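Local coordinates for protein glutathione S-transferase (Sulfitobacter, PDB 4GF0) that binds glutathione and, as a member of the glutathione S-transferase family, probably transfers it to electrophilic substrates, at residues A[5-10]-A[29-34]; A[53-58]-A[66-71]; A[143-148]-A[183-188]; A[151-156]-A[187-192]; A[22-27]-A[77-82]. One frame throughout, in Å; residues are numbered along the deposited sequence.

Contact 1: A[5-10]-A[29-34]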
# COMPACT_ATOMS: atom_id res chain seq x y z
N THR A 5 -19.31 7.70 3.80
CA THR A 5 -19.86 6.36 3.72
C THR A 5 -18.72 5.38 3.51
O THR A 5 -17.94 5.53 2.57
CB THR A 5 -20.85 6.24 2.56
OG1 THR A 5 -21.86 7.25 2.70
CG2 THR A 5 -21.52 4.86 2.57
N LEU A 6 -18.63 4.38 4.37
CA LEU A 6 -17.55 3.41 4.28
C LEU A 6 -18.11 2.07 3.87
O LEU A 6 -18.95 1.52 4.57
CB LEU A 6 -16.86 3.26 5.63
CG LEU A 6 -15.77 2.18 5.65
CD1 LEU A 6 -14.58 2.61 4.81
CD2 LEU A 6 -15.34 1.93 7.10
N TYR A 7 -17.64 1.54 2.75
CA TYR A 7 -18.00 0.19 2.34
C TYR A 7 -17.01 -0.77 2.99
O TYR A 7 -15.80 -0.62 2.83
CB TYR A 7 -17.95 0.08 0.82
CG TYR A 7 -18.96 0.98 0.17
CD1 TYR A 7 -18.69 2.32 -0.08
CD2 TYR A 7 -20.23 0.50 -0.15
CE1 TYR A 7 -19.65 3.15 -0.66
CE2 TYR A 7 -21.17 1.32 -0.73
CZ TYR A 7 -20.88 2.63 -0.98
OH TYR A 7 -21.84 3.44 -1.56
N PHE A 8 -17.52 -1.74 3.73
CA PHE A 8 -16.68 -2.60 4.54
C PHE A 8 -17.26 -4.00 4.59
O PHE A 8 -18.41 -4.24 4.22
CB PHE A 8 -16.62 -2.05 5.97
CG PHE A 8 -17.78 -2.47 6.82
CD1 PHE A 8 -19.00 -1.80 6.73
CD2 PHE A 8 -17.68 -3.55 7.70
CE1 PHE A 8 -20.09 -2.20 7.50
CE2 PHE A 8 -18.76 -3.95 8.45
CZ PHE A 8 -19.97 -3.28 8.36
N THR A 9 -16.46 -4.93 5.11
CA THR A 9 -16.91 -6.29 5.33
C THR A 9 -16.32 -6.70 6.67
O THR A 9 -15.14 -6.43 6.92
CB THR A 9 -16.39 -7.21 4.23
OG1 THR A 9 -16.88 -6.75 2.96
CG2 THR A 9 -16.85 -8.66 4.46
N PRO A 10 -17.13 -7.31 7.55
CA PRO A 10 -16.60 -7.65 8.88
C PRO A 10 -15.35 -8.52 8.75
O PRO A 10 -15.29 -9.36 7.85
CB PRO A 10 -17.74 -8.44 9.52
CG PRO A 10 -18.98 -7.94 8.83
CD PRO A 10 -18.55 -7.70 7.40
N GLN A 29 -21.32 6.54 7.83
CA GLN A 29 -22.33 5.55 7.50
C GLN A 29 -21.62 4.31 6.97
O GLN A 29 -21.05 4.35 5.88
CB GLN A 29 -23.24 6.09 6.41
CG GLN A 29 -23.96 7.38 6.76
CD GLN A 29 -25.31 7.12 7.40
OE1 GLN A 29 -25.60 6.01 7.84
NE2 GLN A 29 -26.15 8.15 7.44
N PRO A 30 -21.65 3.22 7.75
CA PRO A 30 -21.06 1.96 7.29
C PRO A 30 -22.02 1.19 6.37
O PRO A 30 -23.21 1.07 6.68
CB PRO A 30 -20.86 1.16 8.58
CG PRO A 30 -21.15 2.12 9.72
CD PRO A 30 -22.06 3.16 9.16
N VAL A 31 -21.50 0.68 5.25
CA VAL A 31 -22.28 -0.17 4.36
C VAL A 31 -21.61 -1.51 4.24
O VAL A 31 -20.47 -1.60 3.78
CB VAL A 31 -22.40 0.44 2.96
CG1 VAL A 31 -23.14 -0.53 2.02
CG2 VAL A 31 -23.11 1.77 3.02
N ARG A 32 -22.32 -2.56 4.64
CA ARG A 32 -21.73 -3.90 4.61
C ARG A 32 -21.77 -4.50 3.21
O ARG A 32 -22.80 -4.48 2.54
CB ARG A 32 -22.43 -4.82 5.62
CG ARG A 32 -21.82 -6.22 5.67
CD ARG A 32 -22.28 -6.98 6.91
NE ARG A 32 -23.71 -7.24 6.92
CZ ARG A 32 -24.30 -8.24 6.27
NH1 ARG A 32 -23.58 -9.08 5.54
NH2 ARG A 32 -25.62 -8.39 6.35
N VAL A 33 -20.62 -5.01 2.75
CA VAL A 33 -20.53 -5.69 1.47
C VAL A 33 -20.41 -7.18 1.78
O VAL A 33 -19.49 -7.59 2.48
CB VAL A 33 -19.31 -5.21 0.67
CG1 VAL A 33 -19.21 -5.97 -0.64
CG2 VAL A 33 -19.40 -3.70 0.42
N ASP A 34 -21.36 -7.96 1.29
CA ASP A 34 -21.49 -9.37 1.68
C ASP A 34 -20.67 -10.33 0.81
O ASP A 34 -21.06 -10.63 -0.32
CB ASP A 34 -22.98 -9.75 1.65
CG ASP A 34 -23.25 -11.10 2.28
OD1 ASP A 34 -22.35 -11.66 2.94
OD2 ASP A 34 -24.39 -11.60 2.13
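F8 turns its ring across the neighbouring strand: its CG lies between the backbone N and the carbonyl carbon (chi1 83°), and the F8 side chain crosses those of P30 and R32 obliquely. F8 CE1 comes to 3.6 Å from P30 CB, F8 CZ meets R32 CB at 4.0 Å, and the planes of the ring and the R32 guanidinium stand 75° apart. Further along, the aliphatic CD of R32 passes P10 CD at 3.8 Å, the two side chains crossing at about a right angle. On the face of the sheet that carries T5 and Y7 the relation is different. Y7 and V31 lie side by side and point the same way, with Y7 CD2 3.8 Å from V31 CG1, while the methyl CG2 of T5 meets V31 CG2. An alanine in place of F8 would probably take the ring away from P30 and R32 CB and open a gap on that face. The backbones are laced by hydrogen bonds from L6 N to Q29 O, V31 N to L6 O, F8 N to V31 O and V33 N to F8 O; T9 OG1 adds a hydrogen bond of 2.8 Å to V33 O just past the strands. Strands 5-8 and 29-32 thus run parallel, joined through helix 14-23, as the opening beta-alpha-beta unit of the thioredoxin-like domain of glutathione S-transferases.

Contact 2: A[53-58]-A[66-71]. With GSH (glutathione), chain D.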
# COMPACT_ATOMS: atom_id res chain seq x y z
N ARG A 53 -12.90 -4.66 -4.25
CA ARG A 53 -12.37 -4.87 -2.91
C ARG A 53 -13.00 -3.91 -1.93
O ARG A 53 -13.51 -2.86 -2.33
CB ARG A 53 -10.85 -4.65 -2.86
CG ARG A 53 -10.05 -5.32 -3.96
CD ARG A 53 -10.00 -6.83 -3.83
NE ARG A 53 -9.16 -7.37 -4.90
CZ ARG A 53 -7.83 -7.35 -4.86
NH1 ARG A 53 -7.21 -6.84 -3.80
NH2 ARG A 53 -7.12 -7.84 -5.87
N VAL A 54 -12.94 -4.26 -0.65
CA VAL A 54 -13.22 -3.29 0.41
C VAL A 54 -11.88 -3.00 1.10
O VAL A 54 -11.01 -3.87 1.15
CB VAL A 54 -14.28 -3.81 1.42
CG1 VAL A 54 -15.63 -3.99 0.74
CG2 VAL A 54 -13.83 -5.13 2.03
N PRO A 55 -11.69 -1.78 1.63
CA PRO A 55 -12.64 -0.67 1.76
C PRO A 55 -12.79 0.20 0.51
O PRO A 55 -11.90 0.24 -0.34
CB PRO A 55 -12.02 0.18 2.86
CG PRO A 55 -10.52 -0.03 2.65
CD PRO A 55 -10.42 -1.49 2.31
N ALA A 56 -13.91 0.91 0.45
CA ALA A 56 -14.03 2.07 -0.42
C ALA A 56 -14.71 3.13 0.44
O ALA A 56 -15.50 2.80 1.33
CB ALA A 56 -14.87 1.75 -1.66
N LEU A 57 -14.40 4.39 0.17
CA LEU A 57 -14.97 5.47 0.95
C LEU A 57 -15.63 6.46 0.02
O LEU A 57 -15.01 6.93 -0.94
CB LEU A 57 -13.86 6.18 1.75
CG LEU A 57 -14.30 7.21 2.78
CD1 LEU A 57 -14.95 6.51 3.99
CD2 LEU A 57 -13.09 8.05 3.20
N ARG A 58 -16.89 6.79 0.29
CA ARG A 58 -17.56 7.80 -0.50
C ARG A 58 -17.52 9.12 0.26
O ARG A 58 -17.96 9.21 1.41
CB ARG A 58 -19.02 7.42 -0.79
CG ARG A 58 -19.76 8.48 -1.58
CD ARG A 58 -21.25 8.17 -1.71
NE ARG A 58 -21.45 6.87 -2.33
CZ ARG A 58 -21.36 6.64 -3.64
NH1 ARG A 58 -21.06 7.63 -4.47
NH2 ARG A 58 -21.55 5.41 -4.11
N THR A 66 -10.27 4.62 -2.75
CA THR A 66 -9.92 3.24 -2.42
C THR A 66 -8.50 3.16 -1.88
O THR A 66 -7.73 4.13 -2.01
CB THR A 66 -9.99 2.30 -3.63
OG1 THR A 66 -9.06 2.74 -4.63
CG2 THR A 66 -11.41 2.30 -4.22
N GLU A 67 -8.17 1.98 -1.35
CA GLU A 67 -6.87 1.60 -0.76
C GLU A 67 -6.75 2.02 0.70
O GLU A 67 -6.68 3.21 1.01
CB GLU A 67 -5.65 2.09 -1.56
CG GLU A 67 -5.60 1.58 -3.00
CD GLU A 67 -5.35 0.08 -3.10
OE1 GLU A 67 -4.77 -0.52 -2.16
OE2 GLU A 67 -5.72 -0.51 -4.14
N THR A 68 -6.74 1.03 1.57
CA THR A 68 -6.75 1.28 3.01
C THR A 68 -5.78 2.39 3.45
O THR A 68 -6.18 3.31 4.15
CB THR A 68 -6.44 -0.02 3.76
OG1 THR A 68 -7.44 -0.99 3.42
CG2 THR A 68 -6.44 0.19 5.27
N GLY A 69 -4.53 2.31 3.02
CA GLY A 69 -3.54 3.27 3.49
C GLY A 69 -3.87 4.69 3.06
O GLY A 69 -3.63 5.65 3.81
N ALA A 70 -4.42 4.84 1.86
CA ALA A 70 -4.81 6.15 1.35
C ALA A 70 -5.99 6.69 2.15
O ALA A 70 -6.05 7.88 2.48
CB ALA A 70 -5.15 6.06 -0.15
N LEU A 71 -6.94 5.81 2.47
CA LEU A 71 -8.11 6.22 3.25
C LEU A 71 -7.72 6.63 4.66
O LEU A 71 -8.31 7.53 5.23
CB LEU A 71 -9.12 5.08 3.34
CG LEU A 71 -9.70 4.57 2.02
CD1 LEU A 71 -10.90 3.67 2.25
CD2 LEU A 71 -10.07 5.74 1.18
N1 GSH D . -4.73 -3.17 -1.33
CA1 GSH D . -6.10 -3.17 -0.87
C1 GSH D . -6.24 -2.27 0.31
O11 GSH D . -7.30 -1.61 0.48
O12 GSH D . -5.31 -2.20 1.17
CB1 GSH D . -6.51 -4.56 -0.46
CG1 GSH D . -8.04 -4.61 -0.45
CD1 GSH D . -8.50 -6.06 -0.30
OE1 GSH D . -7.96 -6.97 -0.94
N2 GSH D . -9.60 -6.35 0.61
CA2 GSH D . -10.06 -7.71 0.76
C2 GSH D . -11.15 -7.94 -0.25
O2 GSH D . -11.86 -7.01 -0.62
CB2 GSH D . -10.60 -7.95 2.13
SG2 GSH D . -9.28 -7.85 3.33
N3 GSH D . -11.36 -9.25 -0.84
CA3 GSH D . -12.44 -9.41 -1.81
C3 GSH D . -12.04 -10.33 -2.94
O31 GSH D . -10.81 -10.58 -3.15
O32 GSH D . -12.92 -10.84 -3.70
O HOH W 1 -9.36 -0.60 -1.08
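P55, L71 and L57 carry this contact, which contains the cis-proline loop of the thioredoxin-like fold: the peptide bond before P55 is cis. L71, on the first turn of helix 68-78, sets CD1 3.7 Å from P55 CB; the same methyl also reaches L57 CB, which L71 CD2 meets at 3.9 Å. V17 of helix 14-23 closes in on both P55 and L71. P55 CD lies 3.2 Å from T68 OG1, the side chains crossing at about a right angle, and comes near glutathione O11 as well. Around this apolar wedge the two segments grip the ligand. V54 exchanges two backbone hydrogen bonds with it, and R53 NH1 donates to glutathione OE1. E67, at the N-cap position, takes the ligand amine on its own OE1, while E67 OE2 forms a salt bridge with K51. Glutathione O11 accepts from T68 N (2.9 Å) and T68 OG1, and a water gives one hydrogen to O11, gives the other to P55 O and accepts from E67 N at 2.9 Å.

Contact 3: A[143-148]-A[183-188]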
# COMPACT_ATOMS: atom_id res chain seq x y z
N PHE A 143 8.93 -9.94 11.95
CA PHE A 143 9.36 -8.61 11.56
C PHE A 143 8.60 -7.49 12.26
O PHE A 143 9.19 -6.47 12.63
CB PHE A 143 9.23 -8.43 10.05
CG PHE A 143 9.78 -7.13 9.55
CD1 PHE A 143 11.14 -6.97 9.35
CD2 PHE A 143 8.94 -6.06 9.30
CE1 PHE A 143 11.66 -5.77 8.90
CE2 PHE A 143 9.46 -4.86 8.85
CZ PHE A 143 10.82 -4.71 8.65
N VAL A 144 7.29 -7.66 12.42
CA VAL A 144 6.50 -6.69 13.18
C VAL A 144 7.08 -6.55 14.58
O VAL A 144 7.30 -5.44 15.06
CB VAL A 144 5.02 -7.12 13.28
CG1 VAL A 144 4.29 -6.31 14.35
CG2 VAL A 144 4.33 -6.96 11.93
N GLU A 145 7.32 -7.69 15.23
CA GLU A 145 7.78 -7.73 16.61
C GLU A 145 9.16 -7.09 16.75
O GLU A 145 9.43 -6.38 17.72
CB GLU A 145 7.78 -9.18 17.11
CG GLU A 145 8.26 -9.38 18.54
CD GLU A 145 7.21 -9.00 19.57
OE1 GLU A 145 6.04 -8.74 19.19
OE2 GLU A 145 7.55 -8.96 20.77
N SER A 146 10.03 -7.31 15.78
CA SER A 146 11.42 -6.88 15.90
C SER A 146 11.68 -5.50 15.30
O SER A 146 12.60 -4.80 15.72
CB SER A 146 12.34 -7.89 15.24
OG SER A 146 12.17 -7.85 13.83
N ASP A 147 10.88 -5.10 14.31
CA ASP A 147 11.25 -3.94 13.49
C ASP A 147 10.15 -2.91 13.24
O ASP A 147 10.41 -1.86 12.65
CB ASP A 147 11.82 -4.41 12.16
CG ASP A 147 13.25 -4.88 12.28
OD1 ASP A 147 14.15 -4.16 11.81
OD2 ASP A 147 13.47 -5.97 12.84
N ILE A 148 8.93 -3.19 13.67
CA ILE A 148 7.85 -2.23 13.47
C ILE A 148 7.29 -1.71 14.78
O ILE A 148 7.18 -0.50 14.98
CB ILE A 148 6.71 -2.83 12.63
CG1 ILE A 148 7.19 -3.06 11.20
CG2 ILE A 148 5.48 -1.92 12.67
CD1 ILE A 148 6.10 -3.56 10.27
N TYR A 183 4.35 -13.59 20.61
CA TYR A 183 4.95 -12.28 20.36
C TYR A 183 4.53 -11.30 21.43
O TYR A 183 3.41 -10.77 21.38
CB TYR A 183 4.47 -11.76 18.99
CG TYR A 183 4.79 -12.72 17.87
CD1 TYR A 183 6.00 -12.64 17.19
CD2 TYR A 183 3.89 -13.70 17.48
CE1 TYR A 183 6.30 -13.51 16.16
CE2 TYR A 183 4.19 -14.57 16.46
CZ TYR A 183 5.39 -14.47 15.80
OH TYR A 183 5.69 -15.33 14.78
N PRO A 184 5.40 -11.06 22.43
CA PRO A 184 5.00 -10.26 23.59
C PRO A 184 4.56 -8.84 23.24
O PRO A 184 3.55 -8.38 23.77
CB PRO A 184 6.25 -10.25 24.49
CG PRO A 184 7.36 -10.84 23.67
CD PRO A 184 6.73 -11.69 22.61
N LYS A 185 5.28 -8.15 22.35
CA LYS A 185 4.90 -6.78 22.00
C LYS A 185 3.60 -6.73 21.21
O LYS A 185 2.77 -5.84 21.43
CB LYS A 185 6.04 -6.05 21.28
CG LYS A 185 7.18 -5.66 22.22
CD LYS A 185 8.09 -4.63 21.59
CE LYS A 185 8.84 -5.24 20.44
NZ LYS A 185 9.63 -4.23 19.67
N ILE A 186 3.41 -7.68 20.30
CA ILE A 186 2.15 -7.78 19.56
C ILE A 186 1.02 -8.04 20.55
O ILE A 186 -0.06 -7.46 20.43
CB ILE A 186 2.19 -8.88 18.48
CG1 ILE A 186 3.14 -8.47 17.35
CG2 ILE A 186 0.79 -9.12 17.91
CD1 ILE A 186 3.21 -9.48 16.20
N THR A 187 1.27 -8.89 21.53
CA THR A 187 0.26 -9.23 22.53
C THR A 187 -0.15 -7.99 23.32
O THR A 187 -1.35 -7.72 23.48
CB THR A 187 0.74 -10.33 23.48
OG1 THR A 187 0.93 -11.53 22.73
CG2 THR A 187 -0.29 -10.58 24.57
N THR A 188 0.83 -7.24 23.80
CA THR A 188 0.54 -6.01 24.55
C THR A 188 -0.19 -5.02 23.66
O THR A 188 -1.13 -4.37 24.10
CB THR A 188 1.81 -5.37 25.11
OG1 THR A 188 2.41 -6.26 26.06
CG2 THR A 188 1.48 -4.05 25.79
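E145 has CG anti to its backbone N and a bend at chi2 of 77°, which directs its carboxylate to the first turn of helix 184-188. There the two oxygens accept backbone N-H groups on their syn lone pairs: E145 OE2 accepts from K185 N at 2.9 Å, with an N-H...O angle of 164°, and E145 OE1 accepts from I186 N at 3.0 Å. The carboxylate is therefore held in a two-pronged grip that fixes its rotation, and the positive end of the helix dipole would probably stabilise its negative charge. This is side-chain capping of a helix N-terminus by a residue distant in sequence, from helix 143-148 of the all-helical C-terminal domain of the glutathione S-transferase fold; the axes of the segments 143-148 and 184-188 stand at 90° and pass 9.2 Å apart. Y183, at the N-cap position itself, brings CB to 3.4 Å from E145 OE1, and Y183 CD1 lies 3.9 Å from E145 CB; the Y183 hydroxyl is hydrogen-bonded to D142 OD1. P184 CD touches E145 OE2 at 3.4 Å. The K185 chain, bent at chi3, reaches helix 143-148, where NZ makes a weak hydrogen bond to E145 O and a hydrogen bond to L149 O. V144 and I186 cross at about a right angle, V144 CG1 3.8 Å from I186 CD1; V144 also rests on L166, I186 on C170 of helix 162-170.

Contact 4: A[151-156]-A[187-192]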
# COMPACT_ATOMS: atom_id res chain seq x y z
N GLY A 151 6.26 -0.15 20.76
CA GLY A 151 5.58 -0.53 21.99
C GLY A 151 5.27 0.65 22.88
O GLY A 151 6.14 1.48 23.13
N PRO A 152 4.03 0.73 23.39
CA PRO A 152 2.94 -0.23 23.16
C PRO A 152 2.35 -0.16 21.75
O PRO A 152 1.83 -1.18 21.28
CB PRO A 152 1.87 0.19 24.18
CG PRO A 152 2.16 1.64 24.46
CD PRO A 152 3.66 1.74 24.40
N TYR A 153 2.46 0.99 21.10
CA TYR A 153 1.93 1.17 19.75
C TYR A 153 3.07 1.19 18.75
O TYR A 153 4.23 1.12 19.15
CB TYR A 153 1.13 2.47 19.65
CG TYR A 153 -0.09 2.46 20.55
CD1 TYR A 153 -1.15 1.60 20.31
CD2 TYR A 153 -0.16 3.31 21.65
CE1 TYR A 153 -2.27 1.59 21.15
CE2 TYR A 153 -1.27 3.30 22.48
CZ TYR A 153 -2.32 2.45 22.22
OH TYR A 153 -3.41 2.45 23.07
N VAL A 154 2.76 1.31 17.47
CA VAL A 154 3.83 1.29 16.46
C VAL A 154 4.92 2.33 16.73
O VAL A 154 6.10 2.02 16.72
CB VAL A 154 3.26 1.46 15.05
CG1 VAL A 154 4.39 1.68 14.03
CG2 VAL A 154 2.44 0.24 14.68
N LEU A 155 4.52 3.57 17.00
CA LEU A 155 5.50 4.63 17.23
C LEU A 155 5.96 4.73 18.67
O LEU A 155 6.74 5.63 19.01
CB LEU A 155 4.92 5.97 16.81
CG LEU A 155 4.62 6.05 15.31
CD1 LEU A 155 3.95 7.36 15.02
CD2 LEU A 155 5.91 5.93 14.51
N GLY A 156 5.49 3.82 19.51
CA GLY A 156 5.85 3.85 20.92
C GLY A 156 4.68 4.31 21.76
O GLY A 156 3.59 3.73 21.70
N THR A 187 1.27 -8.89 21.53
CA THR A 187 0.26 -9.23 22.53
C THR A 187 -0.15 -7.99 23.32
O THR A 187 -1.35 -7.72 23.48
CB THR A 187 0.74 -10.33 23.48
OG1 THR A 187 0.93 -11.53 22.73
CG2 THR A 187 -0.29 -10.58 24.57
N THR A 188 0.83 -7.24 23.80
CA THR A 188 0.54 -6.01 24.55
C THR A 188 -0.19 -5.02 23.66
O THR A 188 -1.13 -4.37 24.10
CB THR A 188 1.81 -5.37 25.11
OG1 THR A 188 2.41 -6.26 26.06
CG2 THR A 188 1.48 -4.05 25.79
N PHE A 189 0.24 -4.93 22.40
CA PHE A 189 -0.39 -4.04 21.42
C PHE A 189 -1.87 -4.38 21.23
O PHE A 189 -2.73 -3.50 21.24
CB PHE A 189 0.38 -4.11 20.09
CG PHE A 189 -0.35 -3.51 18.93
CD1 PHE A 189 -0.42 -2.12 18.78
CD2 PHE A 189 -0.95 -4.32 17.97
CE1 PHE A 189 -1.11 -1.55 17.70
CE2 PHE A 189 -1.63 -3.74 16.88
CZ PHE A 189 -1.71 -2.36 16.75
N MET A 190 -2.17 -5.66 21.05
CA MET A 190 -3.55 -6.09 20.84
C MET A 190 -4.38 -5.79 22.08
O MET A 190 -5.54 -5.44 21.97
CB MET A 190 -3.63 -7.58 20.51
CG MET A 190 -2.90 -7.97 19.23
SD MET A 190 -3.57 -7.18 17.76
CE MET A 190 -5.02 -8.20 17.44
N GLN A 191 -3.80 -5.94 23.26
CA GLN A 191 -4.54 -5.63 24.49
C GLN A 191 -4.86 -4.15 24.63
O GLN A 191 -5.93 -3.79 25.11
CB GLN A 191 -3.78 -6.11 25.71
CG GLN A 191 -3.71 -7.62 25.78
CD GLN A 191 -2.70 -8.08 26.78
OE1 GLN A 191 -1.91 -7.29 27.29
NE2 GLN A 191 -2.71 -9.38 27.07
N GLN A 192 -3.92 -3.29 24.23
CA GLN A 192 -4.18 -1.85 24.27
C GLN A 192 -5.25 -1.48 23.26
O GLN A 192 -6.15 -0.71 23.56
CB GLN A 192 -2.90 -1.05 24.00
CG GLN A 192 -1.82 -1.22 25.06
CD GLN A 192 -2.27 -0.77 26.43
OE1 GLN A 192 -3.04 0.20 26.56
NE2 GLN A 192 -1.81 -1.46 27.47
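Y153 and F189 supply the aromatic part of this contact. Their side chains cross at about a right angle, and CE1 of F189 approaches the edge of the tyrosine ring near its plane, 4.1 Å from Y153 CD1. The F189 ring continues toward D163 and L166 of helix 162-170, while F159 meets the Y153 ring edge-to-face. Q192 lends its aliphatic part: its CB lies 3.7 Å from Y153 OH, with the amide and ring planes 87° apart, and its CG meets P152 CB at 4.0 Å. Among polar atoms, P152 O sits at the edge of the F189 ring, in its plane, 3.5 Å from F189 CD1. The loop holds its own shape: the peptide bond before P152 is cis, a type I turn runs from Y153 to G156, and Y153 O accepts from G151 N and G156 N on opposite faces of its plane. Y153 OH is hydrogen-bonded to R196. An alanine in place of Y153 would probably leave R196 without this hydroxyl partner and open a gap beside F189 and Q192. No hydrogen bond joins 151-156 to 187-192, so the loop is held against helix 184-194 of the C-terminal domain by van der Waals contacts, mostly of apolar groups, with polar ties left to the turn itself and to neighbours such as D163, which binds V154 N.

Contact 5: A[22-27]-A[77-82]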
# COMPACT_ATOMS: atom_id res chain seq x y z
N GLU A 22 -13.56 6.37 13.82
CA GLU A 22 -13.99 6.45 15.21
C GLU A 22 -13.01 7.27 16.06
O GLU A 22 -13.42 8.07 16.90
CB GLU A 22 -14.16 5.05 15.82
CG GLU A 22 -15.17 4.17 15.11
CD GLU A 22 -16.61 4.49 15.48
OE1 GLU A 22 -16.85 5.39 16.32
OE2 GLU A 22 -17.52 3.82 14.92
N GLU A 23 -11.71 7.06 15.84
CA GLU A 23 -10.69 7.80 16.58
C GLU A 23 -10.82 9.29 16.27
O GLU A 23 -10.57 10.13 17.13
CB GLU A 23 -9.28 7.32 16.21
CG GLU A 23 -8.90 5.96 16.75
CD GLU A 23 -8.56 5.99 18.23
OE1 GLU A 23 -8.14 7.06 18.74
OE2 GLU A 23 -8.71 4.94 18.90
N ALA A 24 -11.21 9.60 15.04
CA ALA A 24 -11.35 10.98 14.58
C ALA A 24 -12.62 11.65 15.09
O ALA A 24 -12.83 12.86 14.89
CB ALA A 24 -11.32 11.03 13.06
N ALA A 25 -13.47 10.85 15.74
CA ALA A 25 -14.77 11.30 16.25
C ALA A 25 -15.65 11.87 15.15
O ALA A 25 -16.39 12.83 15.37
CB ALA A 25 -14.58 12.33 17.37
N LEU A 26 -15.60 11.27 13.96
CA LEU A 26 -16.43 11.72 12.86
C LEU A 26 -17.65 10.82 12.71
O LEU A 26 -17.57 9.62 12.95
CB LEU A 26 -15.63 11.72 11.56
CG LEU A 26 -14.50 12.74 11.50
CD1 LEU A 26 -13.67 12.54 10.25
CD2 LEU A 26 -15.10 14.14 11.53
N PRO A 27 -18.80 11.40 12.33
CA PRO A 27 -19.93 10.53 12.03
C PRO A 27 -19.70 9.90 10.66
O PRO A 27 -19.07 10.51 9.79
CB PRO A 27 -21.12 11.50 11.98
CG PRO A 27 -20.51 12.82 11.59
CD PRO A 27 -19.11 12.83 12.18
N ALA A 77 -6.21 13.63 7.51
CA ALA A 77 -6.12 14.94 6.88
C ALA A 77 -7.37 15.76 7.15
O ALA A 77 -7.30 16.99 7.27
CB ALA A 77 -5.92 14.79 5.37
N ILE A 78 -8.52 15.10 7.24
CA ILE A 78 -9.77 15.81 7.53
C ILE A 78 -10.10 15.92 9.02
O ILE A 78 -11.06 16.60 9.41
CB ILE A 78 -10.98 15.23 6.77
CG1 ILE A 78 -11.21 13.77 7.18
CG2 ILE A 78 -10.78 15.38 5.26
CD1 ILE A 78 -12.51 13.17 6.66
N ALA A 79 -9.32 15.26 9.86
CA ALA A 79 -9.50 15.36 11.31
C ALA A 79 -8.17 15.56 12.02
O ALA A 79 -7.75 14.70 12.80
CB ALA A 79 -10.18 14.13 11.83
N PRO A 80 -7.50 16.69 11.76
CA PRO A 80 -6.15 16.92 12.31
C PRO A 80 -6.11 16.92 13.84
O PRO A 80 -5.08 16.59 14.42
CB PRO A 80 -5.79 18.32 11.79
CG PRO A 80 -7.12 18.98 11.51
CD PRO A 80 -8.00 17.86 11.02
N LYS A 81 -7.22 17.26 14.48
CA LYS A 81 -7.24 17.32 15.94
C LYS A 81 -7.09 15.95 16.61
O LYS A 81 -6.77 15.86 17.79
CB LYS A 81 -8.49 18.08 16.41
CG LYS A 81 -8.46 19.55 15.94
CD LYS A 81 -9.84 20.20 15.91
CE LYS A 81 -9.74 21.70 15.55
NZ LYS A 81 -9.18 22.00 14.18
N ALA A 82 -7.28 14.88 15.84
CA ALA A 82 -7.10 13.53 16.38
C ALA A 82 -5.63 13.17 16.54
O ALA A 82 -5.30 12.20 17.21
CB ALA A 82 -7.79 12.50 15.50
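A24 and A79 meet methyl to methyl, CB to CB at 3.5 Å, at the centre of a small apolar contact between two helix ends. L26 adds its CD1, 3.8 Å from I78 CD1 and 4.1 Å from A79 CB, so that one leucine methyl bridges two consecutive residues of the other segment. The L26 and I78 side chains meet at a slant; I78 has CG1 between its backbone N and carbonyl carbon (chi1 61°), and its CD1 reaches L26 CD1. A82 brings its CB to 4.0 Å from A24 CA and equally close to E23 O, so its methyl rests on backbone. The next shell is the turn geometry that presents these groups. A25 has positive phi (58°) and closes a Schellman motif, which ends helix 14-23 and turns the chain so that L26 faces I78 and A79. In the other segment A79 leaves helix 68-78, and A82 N bonds back to A79 O at 3.1 Å across the short 3-10 segment 80-82. Farther out, E23 is held through OE2 by S198 and R196, and E22 forms a salt bridge with K205, tying the end of helix 14-23 to helix 197-204 and its flanks. The whole joins the C-terminal ends of helices 14-23 and 68-78, two helices of the thioredoxin-like domain of a glutathione S-transferase.

From the N terminus, contact 1 comes first, pairing strands 4-8 and 28-32 around helix 14-23. Contact 5 opens at the end of that helix, before the second strand, so the two cross; it closes at the end of helix 68-78. Within its span lies contact 2, whose short loop leads from strand 56-58 to the start of the same helix. Strand 56-58 also lies beside strand 4-8, linking contacts 1 and 2 through one sheet. Contacts 3 and 4 follow in the C-terminal domain: contact 4 opens within the span of contact 3, and both end on helix 184-194, sharing T187 and T188. Contacts 1 and 3, centres about 29 Å apart, mark opposite sides of the chain.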